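Long-range contacts in probable secreted solute-binding lipoprotein (Streptomyces coelicolor, PDB 3I3V), which probably binds a small solute outside the cell and delivers it to a membrane transporter, as extracellular solute-binding lipoproteins of its family do: residues C[84-89]-C[292-297]; C[124-129]-C[280-285]; C[148-153]-C[213-218]; C[169-174]-C[227-232]; C[236-241]-C[253-258]. All blocks are in the same frame, centred on the assembly; numbering follows the deposited sequence.

Contact 1: residues C[84-89]-C[292-297]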
# COMPACT_ATOMS: atom_id res chain seq x y z
N ALA C 84 -46.89 -31.04 1.68
CA ALA C 84 -47.21 -30.87 3.10
C ALA C 84 -45.91 -30.34 3.75
O ALA C 84 -45.92 -29.74 4.83
CB ALA C 84 -47.61 -32.20 3.73
N THR C 85 -44.82 -30.55 3.02
CA THR C 85 -43.49 -30.14 3.44
C THR C 85 -42.73 -29.61 2.21
O THR C 85 -42.80 -30.20 1.14
CB THR C 85 -42.79 -31.36 4.08
OG1 THR C 85 -42.71 -31.16 5.49
CG2 THR C 85 -41.44 -31.60 3.48
N VAL C 86 -42.01 -28.49 2.35
CA VAL C 86 -41.31 -27.91 1.20
C VAL C 86 -39.93 -28.49 0.87
O VAL C 86 -39.26 -29.09 1.72
CB VAL C 86 -41.17 -26.36 1.34
CG1 VAL C 86 -42.55 -25.72 1.50
CG2 VAL C 86 -40.28 -26.01 2.52
N ASP C 87 -39.51 -28.30 -0.39
CA ASP C 87 -38.21 -28.77 -0.87
C ASP C 87 -37.17 -28.02 -0.06
O ASP C 87 -37.19 -26.80 0.02
CB ASP C 87 -38.02 -28.45 -2.36
CG ASP C 87 -36.69 -28.98 -2.90
OD1 ASP C 87 -35.86 -29.46 -2.10
OD2 ASP C 87 -36.48 -28.91 -4.13
N VAL C 88 -36.25 -28.78 0.53
CA VAL C 88 -35.23 -28.20 1.37
C VAL C 88 -33.88 -27.98 0.66
O VAL C 88 -32.99 -27.35 1.22
CB VAL C 88 -35.07 -29.07 2.65
CG1 VAL C 88 -33.71 -29.71 2.72
CG2 VAL C 88 -35.37 -28.24 3.86
N LYS C 89 -33.74 -28.48 -0.57
CA LYS C 89 -32.49 -28.30 -1.30
C LYS C 89 -32.08 -26.83 -1.47
O LYS C 89 -30.90 -26.50 -1.34
CB LYS C 89 -32.56 -28.95 -2.69
CG LYS C 89 -31.35 -28.62 -3.55
CD LYS C 89 -31.31 -29.43 -4.84
CE LYS C 89 -30.07 -29.08 -5.67
NZ LYS C 89 -28.81 -29.27 -4.89
N ILE C 292 -39.22 -28.66 6.90
CA ILE C 292 -39.74 -27.30 7.01
C ILE C 292 -41.13 -27.21 6.40
O ILE C 292 -41.35 -27.60 5.26
CB ILE C 292 -38.82 -26.27 6.32
CG1 ILE C 292 -37.44 -26.30 6.98
CG2 ILE C 292 -39.43 -24.87 6.43
CD1 ILE C 292 -36.51 -25.21 6.49
N SER C 293 -42.08 -26.67 7.16
CA SER C 293 -43.45 -26.55 6.68
C SER C 293 -43.67 -25.21 6.00
O SER C 293 -42.83 -24.32 6.08
CB SER C 293 -44.42 -26.66 7.84
OG SER C 293 -44.28 -25.53 8.68
N PRO C 294 -44.80 -25.07 5.29
CA PRO C 294 -45.05 -23.78 4.63
C PRO C 294 -45.11 -22.67 5.69
O PRO C 294 -44.67 -21.55 5.44
CB PRO C 294 -46.37 -24.01 3.91
CG PRO C 294 -46.22 -25.45 3.45
CD PRO C 294 -45.65 -26.12 4.71
N ASN C 295 -45.65 -22.99 6.86
CA ASN C 295 -45.73 -22.02 7.95
C ASN C 295 -44.30 -21.64 8.35
O ASN C 295 -44.01 -20.48 8.64
CB ASN C 295 -46.43 -22.62 9.16
CG ASN C 295 -47.92 -22.39 9.16
OD1 ASN C 295 -48.62 -22.85 10.06
ND2 ASN C 295 -48.42 -21.69 8.14
N GLY C 296 -43.43 -22.66 8.38
CA GLY C 296 -42.05 -22.46 8.74
C GLY C 296 -41.35 -21.56 7.74
O GLY C 296 -40.47 -20.79 8.11
N VAL C 297 -41.74 -21.68 6.47
CA VAL C 297 -41.16 -20.85 5.42
C VAL C 297 -41.45 -19.38 5.72
O VAL C 297 -40.64 -18.51 5.43
CB VAL C 297 -41.76 -21.20 4.03
CG1 VAL C 297 -41.51 -20.06 3.05
CG2 VAL C 297 -41.11 -22.48 3.48
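The loop 84-89 runs past the end of strand 289-292, just where the chain turns into helix 294-298. At A84 the backbone matters: the carbonyl O lies 3.6 Å from CD of the P294 ring and also accepts a hydrogen bond from Y55 OH. T85 passes closest to S293, yet its CA faces the carbonyl of I292, and its buried OG1 has no hydrogen-bonding partner in the model. V86 carries the contact. Its N donates to I292 O at 3.1 Å, nearly along the C=O axis (177° at the oxygen), the one hydrogen bond joining the segments. Its side chain points toward the other segment. CG2, in the crowded position between the backbone N and the carbonyl carbon, reaches CG2 of V297 at 3.8 Å and CB of I292 at 4.1 Å, while CG1, beside the backbone N, slides past CG of P294. D87 turns the other way and caps the following helix through K89 N and OD1. V88 returns to the interface, its CG2 meeting CD1 of I292 at 4.2 Å as the two side chains cross at about a right angle. Across from the loop S293, its side chain turned away, is the N-cap of its helix: OG accepts from G296 N at 3.0 Å and is bonded to A65 O. The contact fastens the loop between helices 79-82 and 89-93 to the edge strand 289-292 of the four-stranded sheet, with helix 300-310 packed on I292 and helix 51-60 touching T85, S293 and P294.

Contact 2: residues C[124-129]-C[280-285]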
# COMPACT_ATOMS: atom_id res chain seq x y z
N THR C 124 -27.84 -44.49 11.66
CA THR C 124 -27.64 -45.72 12.40
C THR C 124 -26.49 -46.51 11.82
O THR C 124 -26.34 -46.61 10.60
CB THR C 124 -28.86 -46.65 12.36
OG1 THR C 124 -30.02 -45.96 12.83
CG2 THR C 124 -28.61 -47.87 13.24
N ASN C 125 -25.66 -47.03 12.72
CA ASN C 125 -24.54 -47.89 12.37
C ASN C 125 -25.05 -49.20 12.95
O ASN C 125 -25.45 -49.25 14.11
CB ASN C 125 -23.26 -47.46 13.07
CG ASN C 125 -22.21 -46.98 12.10
OD1 ASN C 125 -22.13 -45.80 11.78
ND2 ASN C 125 -21.39 -47.91 11.61
N TRP C 126 -25.07 -50.24 12.13
CA TRP C 126 -25.59 -51.55 12.54
C TRP C 126 -24.53 -52.61 12.23
O TRP C 126 -24.65 -53.34 11.25
CB TRP C 126 -26.85 -51.83 11.72
CG TRP C 126 -27.81 -52.84 12.24
CD1 TRP C 126 -27.53 -54.09 12.71
CD2 TRP C 126 -29.24 -52.72 12.25
NE1 TRP C 126 -28.69 -54.77 13.00
CE2 TRP C 126 -29.76 -53.95 12.72
CE3 TRP C 126 -30.13 -51.70 11.89
CZ2 TRP C 126 -31.13 -54.18 12.85
CZ3 TRP C 126 -31.50 -51.93 12.02
CH2 TRP C 126 -31.99 -53.16 12.49
N PRO C 127 -23.49 -52.71 13.07
CA PRO C 127 -22.42 -53.69 12.86
C PRO C 127 -22.57 -55.05 13.56
O PRO C 127 -23.60 -55.35 14.17
CB PRO C 127 -21.20 -52.94 13.36
CG PRO C 127 -21.76 -52.27 14.60
CD PRO C 127 -23.12 -51.75 14.13
N VAL C 128 -21.52 -55.85 13.46
CA VAL C 128 -21.48 -57.17 14.08
C VAL C 128 -20.48 -57.14 15.24
O VAL C 128 -19.32 -56.78 15.06
CB VAL C 128 -21.02 -58.26 13.07
CG1 VAL C 128 -21.11 -59.62 13.72
CG2 VAL C 128 -21.87 -58.21 11.82
N ALA C 129 -20.96 -57.50 16.43
CA ALA C 129 -20.13 -57.52 17.63
C ALA C 129 -19.66 -58.95 17.91
O ALA C 129 -20.46 -59.89 17.86
CB ALA C 129 -20.92 -56.98 18.81
N THR C 280 -19.67 -56.82 5.62
CA THR C 280 -20.77 -55.86 5.60
C THR C 280 -21.39 -55.45 6.92
O THR C 280 -21.48 -56.24 7.86
CB THR C 280 -21.92 -56.39 4.72
OG1 THR C 280 -22.54 -57.50 5.37
CG2 THR C 280 -21.40 -56.85 3.36
N VAL C 281 -21.83 -54.19 6.97
CA VAL C 281 -22.52 -53.65 8.14
C VAL C 281 -23.66 -52.80 7.58
O VAL C 281 -23.52 -52.17 6.54
CB VAL C 281 -21.60 -52.75 9.02
CG1 VAL C 281 -20.33 -53.48 9.38
CG2 VAL C 281 -21.30 -51.44 8.31
N ILE C 282 -24.80 -52.79 8.27
CA ILE C 282 -25.94 -51.99 7.85
C ILE C 282 -25.78 -50.54 8.28
O ILE C 282 -25.35 -50.26 9.40
CB ILE C 282 -27.28 -52.51 8.46
CG1 ILE C 282 -27.66 -53.85 7.86
CG2 ILE C 282 -28.40 -51.49 8.24
CD1 ILE C 282 -28.95 -54.43 8.43
N ARG C 283 -26.10 -49.61 7.39
CA ARG C 283 -26.05 -48.20 7.70
C ARG C 283 -27.24 -47.53 7.02
O ARG C 283 -27.48 -47.74 5.83
CB ARG C 283 -24.74 -47.55 7.22
CG ARG C 283 -23.51 -47.95 8.03
CD ARG C 283 -22.25 -47.18 7.62
NE ARG C 283 -22.23 -45.79 8.11
CZ ARG C 283 -21.33 -44.88 7.73
NH1 ARG C 283 -20.38 -45.19 6.85
NH2 ARG C 283 -21.38 -43.64 8.23
N ALA C 284 -28.00 -46.76 7.79
CA ALA C 284 -29.16 -46.04 7.30
C ALA C 284 -28.98 -44.59 7.76
O ALA C 284 -28.50 -44.34 8.87
CB ALA C 284 -30.44 -46.63 7.88
N TYR C 285 -29.34 -43.64 6.90
CA TYR C 285 -29.18 -42.23 7.23
C TYR C 285 -30.51 -41.51 7.24
O TYR C 285 -30.56 -40.28 7.19
CB TYR C 285 -28.27 -41.56 6.19
CG TYR C 285 -26.92 -42.23 6.04
CD1 TYR C 285 -25.92 -42.05 7.00
CD2 TYR C 285 -26.66 -43.06 4.96
CE1 TYR C 285 -24.69 -42.69 6.89
CE2 TYR C 285 -25.43 -43.71 4.83
CZ TYR C 285 -24.45 -43.52 5.81
OH TYR C 285 -23.26 -44.20 5.71
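W126 holds its CG anti to the backbone N (chi1 -160°), whereas I282 sets CG1 anti to its carbonyl carbon, with the chain extended to CD1. These torsions lay the two side chains alongside each other, pointing the same way. CD1 sits over one face of the indole, 4.2 Å from the centroid of the five-membered ring and 11° off its normal, a CH-pi contact, and the CB atoms of W126 and I282 approach to 3.4 Å. Beneath them runs an antiparallel ladder. W126 and I282 form a hydrogen-bonded pair, W126 N to I282 O at 2.7 Å and I282 N to W126 O at 3.0 Å; T124 and A284 form the next such pair. Between them N125 and R283 are non-hydrogen-bonded, their side chains on the opposite face of the sheet, side by side with amide and guanidinium planes 25° apart. P127 interrupts strand 122-131, and its CB rests 4.1 Å from CG1 of V281. The pairing belongs to the larger mixed sheet of this alpha/beta solute-binding fold, close to the middle of the chain. Strand 280-284 pairs on with the parallel strand 352-354, and helix 172-182 covers the W126 and I282 face through W172, K176 and Q180.

Contact 3: residues C[148-153]-C[213-218]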
# COMPACT_ATOMS: atom_id res chain seq x y z
N ASP C 148 -16.46 -69.32 5.38
CA ASP C 148 -15.82 -70.55 5.82
C ASP C 148 -15.28 -70.43 7.24
O ASP C 148 -15.44 -71.33 8.05
CB ASP C 148 -14.67 -70.94 4.88
CG ASP C 148 -15.15 -71.48 3.57
OD1 ASP C 148 -16.28 -72.03 3.53
OD2 ASP C 148 -14.41 -71.37 2.57
N GLN C 149 -14.64 -69.31 7.54
CA GLN C 149 -14.10 -69.10 8.88
C GLN C 149 -15.23 -68.96 9.90
O GLN C 149 -15.13 -69.47 11.01
CB GLN C 149 -13.21 -67.86 8.90
CG GLN C 149 -12.00 -67.95 7.99
CD GLN C 149 -11.26 -66.63 7.86
OE1 GLN C 149 -11.71 -65.59 8.37
NE2 GLN C 149 -10.13 -66.65 7.15
N LEU C 150 -16.30 -68.27 9.51
CA LEU C 150 -17.44 -68.08 10.40
C LEU C 150 -18.01 -69.43 10.79
O LEU C 150 -18.30 -69.67 11.95
CB LEU C 150 -18.53 -67.24 9.73
CG LEU C 150 -19.84 -67.03 10.51
CD1 LEU C 150 -19.57 -66.34 11.84
CD2 LEU C 150 -20.79 -66.20 9.66
N ILE C 151 -18.17 -70.30 9.80
CA ILE C 151 -18.70 -71.62 10.09
C ILE C 151 -17.76 -72.37 11.02
O ILE C 151 -18.21 -73.02 11.96
CB ILE C 151 -18.89 -72.44 8.80
CG1 ILE C 151 -19.89 -71.75 7.88
CG2 ILE C 151 -19.37 -73.84 9.16
CD1 ILE C 151 -20.23 -72.55 6.64
N ALA C 152 -16.46 -72.28 10.74
CA ALA C 152 -15.44 -72.95 11.55
C ALA C 152 -15.45 -72.43 12.98
O ALA C 152 -15.22 -73.19 13.93
CB ALA C 152 -14.05 -72.76 10.93
N ALA C 153 -15.71 -71.14 13.14
CA ALA C 153 -15.76 -70.55 14.47
C ALA C 153 -17.03 -71.04 15.17
O ALA C 153 -17.01 -71.35 16.36
CB ALA C 153 -15.75 -69.04 14.37
N ALA C 213 -28.53 -69.97 3.57
CA ALA C 213 -28.94 -71.35 3.85
C ALA C 213 -27.76 -72.22 4.25
O ALA C 213 -27.89 -73.11 5.08
CB ALA C 213 -29.64 -71.94 2.64
N HIS C 214 -26.61 -71.95 3.64
CA HIS C 214 -25.40 -72.70 3.94
C HIS C 214 -25.01 -72.40 5.40
O HIS C 214 -24.90 -73.31 6.22
CB HIS C 214 -24.29 -72.29 2.96
CG HIS C 214 -23.04 -73.12 3.06
ND1 HIS C 214 -23.05 -74.49 3.18
CD2 HIS C 214 -21.73 -72.76 3.02
CE1 HIS C 214 -21.81 -74.95 3.21
NE2 HIS C 214 -20.99 -73.91 3.12
N LEU C 215 -24.83 -71.12 5.72
CA LEU C 215 -24.46 -70.70 7.07
C LEU C 215 -25.41 -71.27 8.13
O LEU C 215 -24.97 -71.86 9.10
CB LEU C 215 -24.44 -69.17 7.17
CG LEU C 215 -23.33 -68.47 6.37
CD1 LEU C 215 -23.51 -66.95 6.44
CD2 LEU C 215 -21.97 -68.88 6.91
N ARG C 216 -26.70 -71.07 7.93
CA ARG C 216 -27.73 -71.56 8.85
C ARG C 216 -27.69 -73.08 9.06
O ARG C 216 -27.77 -73.57 10.20
CB ARG C 216 -29.11 -71.15 8.32
CG ARG C 216 -30.29 -71.76 9.05
CD ARG C 216 -31.50 -71.81 8.12
NE ARG C 216 -31.22 -72.69 6.99
CZ ARG C 216 -32.02 -72.86 5.94
NH1 ARG C 216 -33.16 -72.21 5.87
NH2 ARG C 216 -31.66 -73.69 4.98
N ASP C 217 -27.61 -73.83 7.97
CA ASP C 217 -27.58 -75.29 8.07
C ASP C 217 -26.30 -75.74 8.76
O ASP C 217 -26.29 -76.77 9.44
CB ASP C 217 -27.70 -75.92 6.68
CG ASP C 217 -29.11 -75.81 6.10
OD1 ASP C 217 -29.33 -76.23 4.94
OD2 ASP C 217 -30.01 -75.32 6.81
N ALA C 218 -25.24 -74.96 8.62
CA ALA C 218 -23.96 -75.29 9.25
C ALA C 218 -23.98 -75.01 10.74
O ALA C 218 -23.00 -75.26 11.44
CB ALA C 218 -22.84 -74.52 8.58
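Two helices of the alpha/beta solute-binding fold, 147-159 and 203-217, run side by side in nearly the same direction, their short segments 14° apart with axes 10.3 Å from each other. At that spacing the backbones stay apart and side chains alone join them, chiefly I151. Its CG1 stands anti to the carbonyl carbon and chi2 is extended at -175°, so the side chain reaches across toward the last turn of the other helix. There the two side chains I151 and H214 cross at about a right angle, CD1 approaching the imidazole obliquely, 3.8 Å from NE2. I151 also crosses L215 obliquely, CG1 lying 3.7 Å from CD2. That L215 methyl also receives L150: the two leucines cross at about a right angle, CD2 to CD2 at 4.0 Å, on the side of the interface where both touch W268. An alanine in place of I151 would remove CG1, CG2 and CD1 and would probably loosen the packing against A218, L215 and H214. The side of the pair that carries D148 and H214 is open to solvent; the D148 carboxylate lies near the ring without touching it. Beyond the interface R216 and D217 form a salt bridge, and both hold the end of helix 363-377 and the loop after it, R216 through S376 and T381 and D217 through G380. The end of helix 203-217 is tied back to the first helix, since A218 O accepts from R155. Next to this bond CB of A218 points at I151, 3.6 Å from CG2 and 3.8 Å from CD1.

Contact 4: residues C[169-174]-C[227-232]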
# COMPACT_ATOMS: atom_id res chain seq x y z
N GLY C 169 -34.91 -64.56 15.19
CA GLY C 169 -35.46 -64.98 13.91
C GLY C 169 -36.95 -64.76 13.74
O GLY C 169 -37.45 -64.88 12.63
N ASN C 170 -37.65 -64.45 14.82
CA ASN C 170 -39.09 -64.23 14.72
C ASN C 170 -39.49 -62.76 14.87
O ASN C 170 -40.63 -62.47 15.23
CB ASN C 170 -39.87 -65.07 15.73
CG ASN C 170 -41.33 -65.28 15.32
OD1 ASN C 170 -42.20 -65.54 16.16
ND2 ASN C 170 -41.59 -65.19 14.01
N ASP C 171 -38.55 -61.85 14.65
CA ASP C 171 -38.87 -60.43 14.69
C ASP C 171 -37.93 -59.59 13.83
O ASP C 171 -37.16 -60.13 13.04
CB ASP C 171 -38.98 -59.91 16.14
CG ASP C 171 -37.64 -59.76 16.85
OD1 ASP C 171 -36.57 -59.86 16.21
OD2 ASP C 171 -37.67 -59.51 18.08
N TRP C 172 -38.00 -58.27 13.97
CA TRP C 172 -37.19 -57.36 13.16
C TRP C 172 -35.68 -57.61 13.10
O TRP C 172 -35.05 -57.30 12.09
CB TRP C 172 -37.44 -55.91 13.60
CG TRP C 172 -37.12 -55.62 15.04
CD1 TRP C 172 -37.90 -55.90 16.13
CD2 TRP C 172 -35.95 -54.98 15.54
NE1 TRP C 172 -37.27 -55.47 17.28
CE2 TRP C 172 -36.08 -54.90 16.94
CE3 TRP C 172 -34.80 -54.46 14.94
CZ2 TRP C 172 -35.10 -54.32 17.75
CZ3 TRP C 172 -33.82 -53.88 15.75
CH2 TRP C 172 -33.98 -53.82 17.14
N THR C 173 -35.10 -58.17 14.16
CA THR C 173 -33.66 -58.42 14.18
C THR C 173 -33.35 -59.49 13.15
O THR C 173 -32.47 -59.31 12.30
CB THR C 173 -33.17 -58.85 15.59
OG1 THR C 173 -33.94 -59.97 16.06
CG2 THR C 173 -33.34 -57.71 16.58
N GLY C 174 -34.08 -60.60 13.21
CA GLY C 174 -33.88 -61.67 12.26
C GLY C 174 -34.16 -61.22 10.83
O GLY C 174 -33.39 -61.56 9.91
N GLY C 227 -37.41 -68.96 16.58
CA GLY C 227 -38.39 -68.52 17.54
C GLY C 227 -37.88 -67.47 18.51
O GLY C 227 -38.62 -67.04 19.40
N LEU C 228 -36.63 -67.04 18.36
CA LEU C 228 -36.05 -66.04 19.25
C LEU C 228 -36.50 -64.61 18.92
O LEU C 228 -37.03 -64.36 17.84
CB LEU C 228 -34.51 -66.12 19.21
CG LEU C 228 -33.91 -67.49 19.54
CD1 LEU C 228 -32.38 -67.42 19.45
CD2 LEU C 228 -34.36 -67.92 20.92
N THR C 229 -36.27 -63.70 19.85
CA THR C 229 -36.63 -62.30 19.68
C THR C 229 -35.47 -61.40 20.06
O THR C 229 -34.44 -61.86 20.57
CB THR C 229 -37.81 -61.91 20.58
OG1 THR C 229 -37.43 -62.07 21.95
CG2 THR C 229 -39.02 -62.77 20.29
N SER C 230 -35.64 -60.10 19.83
CA SER C 230 -34.62 -59.13 20.17
C SER C 230 -34.24 -59.27 21.65
O SER C 230 -33.09 -59.05 22.04
CB SER C 230 -35.13 -57.72 19.88
OG SER C 230 -34.06 -56.79 19.84
N ASP C 231 -35.20 -59.66 22.48
CA ASP C 231 -34.93 -59.82 23.90
C ASP C 231 -34.08 -61.06 24.15
O ASP C 231 -33.16 -61.02 24.96
CB ASP C 231 -36.23 -59.95 24.70
CG ASP C 231 -37.04 -58.68 24.68
OD1 ASP C 231 -36.45 -57.59 24.85
OD2 ASP C 231 -38.27 -58.77 24.51
N SER C 232 -34.41 -62.14 23.46
CA SER C 232 -33.67 -63.39 23.58
C SER C 232 -32.23 -63.12 23.16
O SER C 232 -31.28 -63.52 23.84
CB SER C 232 -34.26 -64.46 22.66
OG SER C 232 -35.67 -64.49 22.74
O HOH W 1 -41.45 -66.36 18.86
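D171 is the N-cap of helix 172-182, and its side chain serves two helix starts at once. From CB, chi1 of 74° puts CG in the crowded position between the backbone N and the carbonyl carbon, so that the carboxylate lies across the first turn of its own helix while facing the other segment. CG comes 3.6 Å from S230 N. Beyond it OD1 stays at home: it accepts from T173 OG1 at 2.6 Å on its syn lone pair and from T173 N at 3.0 Å, which arrives from above the carboxylate plane. OD2 goes across, taking S230 N at 2.7 Å, also on the syn lone pair, and resting 3.4 Å from CA of T229. Three donors therefore fix the rotation of the carboxylate, and the two nearby helix N-termini would probably stabilise its negative charge. T229 is the N-cap of helix 230-238, with S232 completing a capping box. S230 turns its OG, anti to the backbone N, toward W172 and T173, 3.4 Å from CZ2 of W172. A backbone bond, N170 N to L228 O at 3.1 Å, joins the loops ahead of the helices, and a water donates to both N170 OD1 and G227 O. The contact sets the N-termini of helices 172-182 and 230-238 against each other, with T173 packing on M233 and W172 on M248, just after strand 242-246.

Contact 5: residues C[236-241]-C[253-258]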
# COMPACT_ATOMS: atom_id res chain seq x y z
N GLN C 236 -29.01 -63.38 25.57
CA GLN C 236 -27.97 -64.38 25.28
C GLN C 236 -26.58 -63.79 25.16
O GLN C 236 -25.61 -64.39 25.63
CB GLN C 236 -28.32 -65.16 24.01
CG GLN C 236 -29.43 -66.16 24.21
CD GLN C 236 -29.67 -67.05 23.00
OE1 GLN C 236 -30.55 -67.90 23.01
NE2 GLN C 236 -28.88 -66.84 21.95
N PHE C 237 -26.46 -62.63 24.53
CA PHE C 237 -25.16 -62.01 24.37
C PHE C 237 -24.66 -61.34 25.66
O PHE C 237 -23.48 -61.43 26.00
CB PHE C 237 -25.19 -60.99 23.23
CG PHE C 237 -23.83 -60.46 22.85
CD1 PHE C 237 -23.26 -59.40 23.55
CD2 PHE C 237 -23.11 -61.05 21.82
CE1 PHE C 237 -21.99 -58.93 23.21
CE2 PHE C 237 -21.85 -60.59 21.48
CZ PHE C 237 -21.29 -59.52 22.18
N ASN C 238 -25.56 -60.68 26.39
CA ASN C 238 -25.20 -59.99 27.63
C ASN C 238 -24.76 -60.90 28.76
O ASN C 238 -23.92 -60.52 29.56
CB ASN C 238 -26.35 -59.11 28.10
CG ASN C 238 -26.51 -57.89 27.23
OD1 ASN C 238 -25.75 -57.71 26.28
ND2 ASN C 238 -27.48 -57.04 27.55
N THR C 239 -25.33 -62.10 28.83
CA THR C 239 -24.95 -63.06 29.86
C THR C 239 -23.83 -63.94 29.29
O THR C 239 -23.37 -64.89 29.93
CB THR C 239 -26.13 -63.96 30.27
OG1 THR C 239 -26.62 -64.67 29.13
CG2 THR C 239 -27.26 -63.12 30.87
N GLU C 240 -23.42 -63.62 28.07
CA GLU C 240 -22.36 -64.34 27.39
C GLU C 240 -22.66 -65.81 27.15
O GLU C 240 -21.82 -66.67 27.41
CB GLU C 240 -21.05 -64.20 28.17
CG GLU C 240 -20.53 -62.77 28.26
CD GLU C 240 -19.22 -62.67 29.00
OE1 GLU C 240 -19.18 -63.06 30.19
OE2 GLU C 240 -18.23 -62.19 28.41
N GLU C 241 -23.86 -66.09 26.64
CA GLU C 241 -24.23 -67.46 26.31
C GLU C 241 -24.00 -67.64 24.80
O GLU C 241 -23.89 -68.76 24.31
CB GLU C 241 -25.70 -67.73 26.67
CG GLU C 241 -25.98 -67.68 28.17
CD GLU C 241 -25.12 -68.65 28.97
OE1 GLU C 241 -25.10 -69.86 28.63
OE2 GLU C 241 -24.47 -68.22 29.95
N ALA C 253 -24.91 -50.21 22.74
CA ALA C 253 -24.59 -49.24 23.77
C ALA C 253 -25.07 -49.72 25.13
O ALA C 253 -24.60 -49.24 26.16
CB ALA C 253 -25.23 -47.90 23.45
N LYS C 254 -25.99 -50.68 25.14
CA LYS C 254 -26.52 -51.20 26.39
C LYS C 254 -25.88 -52.51 26.83
O LYS C 254 -26.36 -53.16 27.75
CB LYS C 254 -28.04 -51.41 26.29
CG LYS C 254 -28.87 -50.15 25.94
CD LYS C 254 -30.36 -50.49 25.87
CE LYS C 254 -31.19 -49.46 25.11
NZ LYS C 254 -31.35 -48.17 25.84
N VAL C 255 -24.79 -52.89 26.16
CA VAL C 255 -24.07 -54.12 26.49
C VAL C 255 -23.30 -53.89 27.80
O VAL C 255 -22.50 -52.96 27.90
CB VAL C 255 -23.05 -54.51 25.38
CG1 VAL C 255 -22.19 -55.67 25.83
CG2 VAL C 255 -23.78 -54.89 24.10
N PRO C 256 -23.56 -54.73 28.82
CA PRO C 256 -22.89 -54.61 30.12
C PRO C 256 -21.40 -54.36 29.96
O PRO C 256 -20.68 -55.15 29.36
CB PRO C 256 -23.20 -55.94 30.77
CG PRO C 256 -24.60 -56.18 30.31
CD PRO C 256 -24.52 -55.84 28.84
N GLU C 257 -20.94 -53.24 30.52
CA GLU C 257 -19.54 -52.83 30.45
C GLU C 257 -18.51 -53.94 30.67
O GLU C 257 -17.46 -53.96 30.02
CB GLU C 257 -19.31 -51.68 31.43
CG GLU C 257 -18.16 -51.88 32.40
CD GLU C 257 -17.81 -50.60 33.12
OE1 GLU C 257 -18.67 -50.07 33.87
OE2 GLU C 257 -16.68 -50.11 32.93
N LYS C 258 -18.80 -54.86 31.59
CA LYS C 258 -17.88 -55.97 31.85
C LYS C 258 -17.72 -56.78 30.56
O LYS C 258 -16.61 -57.15 30.18
CB LYS C 258 -18.44 -56.87 32.96
CG LYS C 258 -18.63 -56.17 34.29
CD LYS C 258 -17.29 -55.89 34.97
CE LYS C 258 -16.66 -57.16 35.53
NZ LYS C 258 -16.40 -58.20 34.49
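The F237 ring meets V255 at its edge: CG1 of the valine lies close to the ring plane, 4.2 Å from CE1, and the two side chains cross obliquely. The second flat group, the carboxamide of N238, is pressed against the ring of P256. CD of the proline sits 3.3 Å from CG of N238 and 3.4 Å from both OD1 and ND2, so this one methylene is nearly equidistant from the three atoms of the amide, and the two side chains cross at about a right angle. With chi1 at -72°, CG of N238 is anti to the carbonyl carbon, which carries the amide off the helix toward the proline. OD1 also lies 4.1 Å from CG2 of V255. Helix 230-238 ends here in a Schellman motif: E240 adopts a positive phi of 62°, and E241 N returns to Q236 O while E240 N bonds to F237 O. P256 is the N-cap of helix 257-261, so the end of one helix packs against the start of another by van der Waals contact. An alanine at N238 would remove the amide and is likely to leave P256 and V255 less well packed against the helix end. V255 also touches L340 of helix 339-345 and A260 of helix 257-261, while E240 reaches the latter helix through V259 and is hydrogen-bonded to H262 just beyond it.

How the contacts relate
Contact 1 stands apart, its centre about 30 Å from that of contact 2 and about 50 Å from that of contact 3, on the opposite side of the chain's centre from contacts 3, 4 and 5. All four others are nested along the chain inside the loop it closes. Contact 2 is the most central and touches two others: W126 CH2 packs 3.8 Å from W172 CZ3 of contact 4, and A129 O lies 3.9 Å from F237 CE2 of contact 5. Contacts 4 and 5 share helix 230-238, one at each end, and touch through L228 CD1 and Q236 OE1, 4.0 Å apart. Contact 3 touches none, its nearest atoms about 7 Å from contact 2.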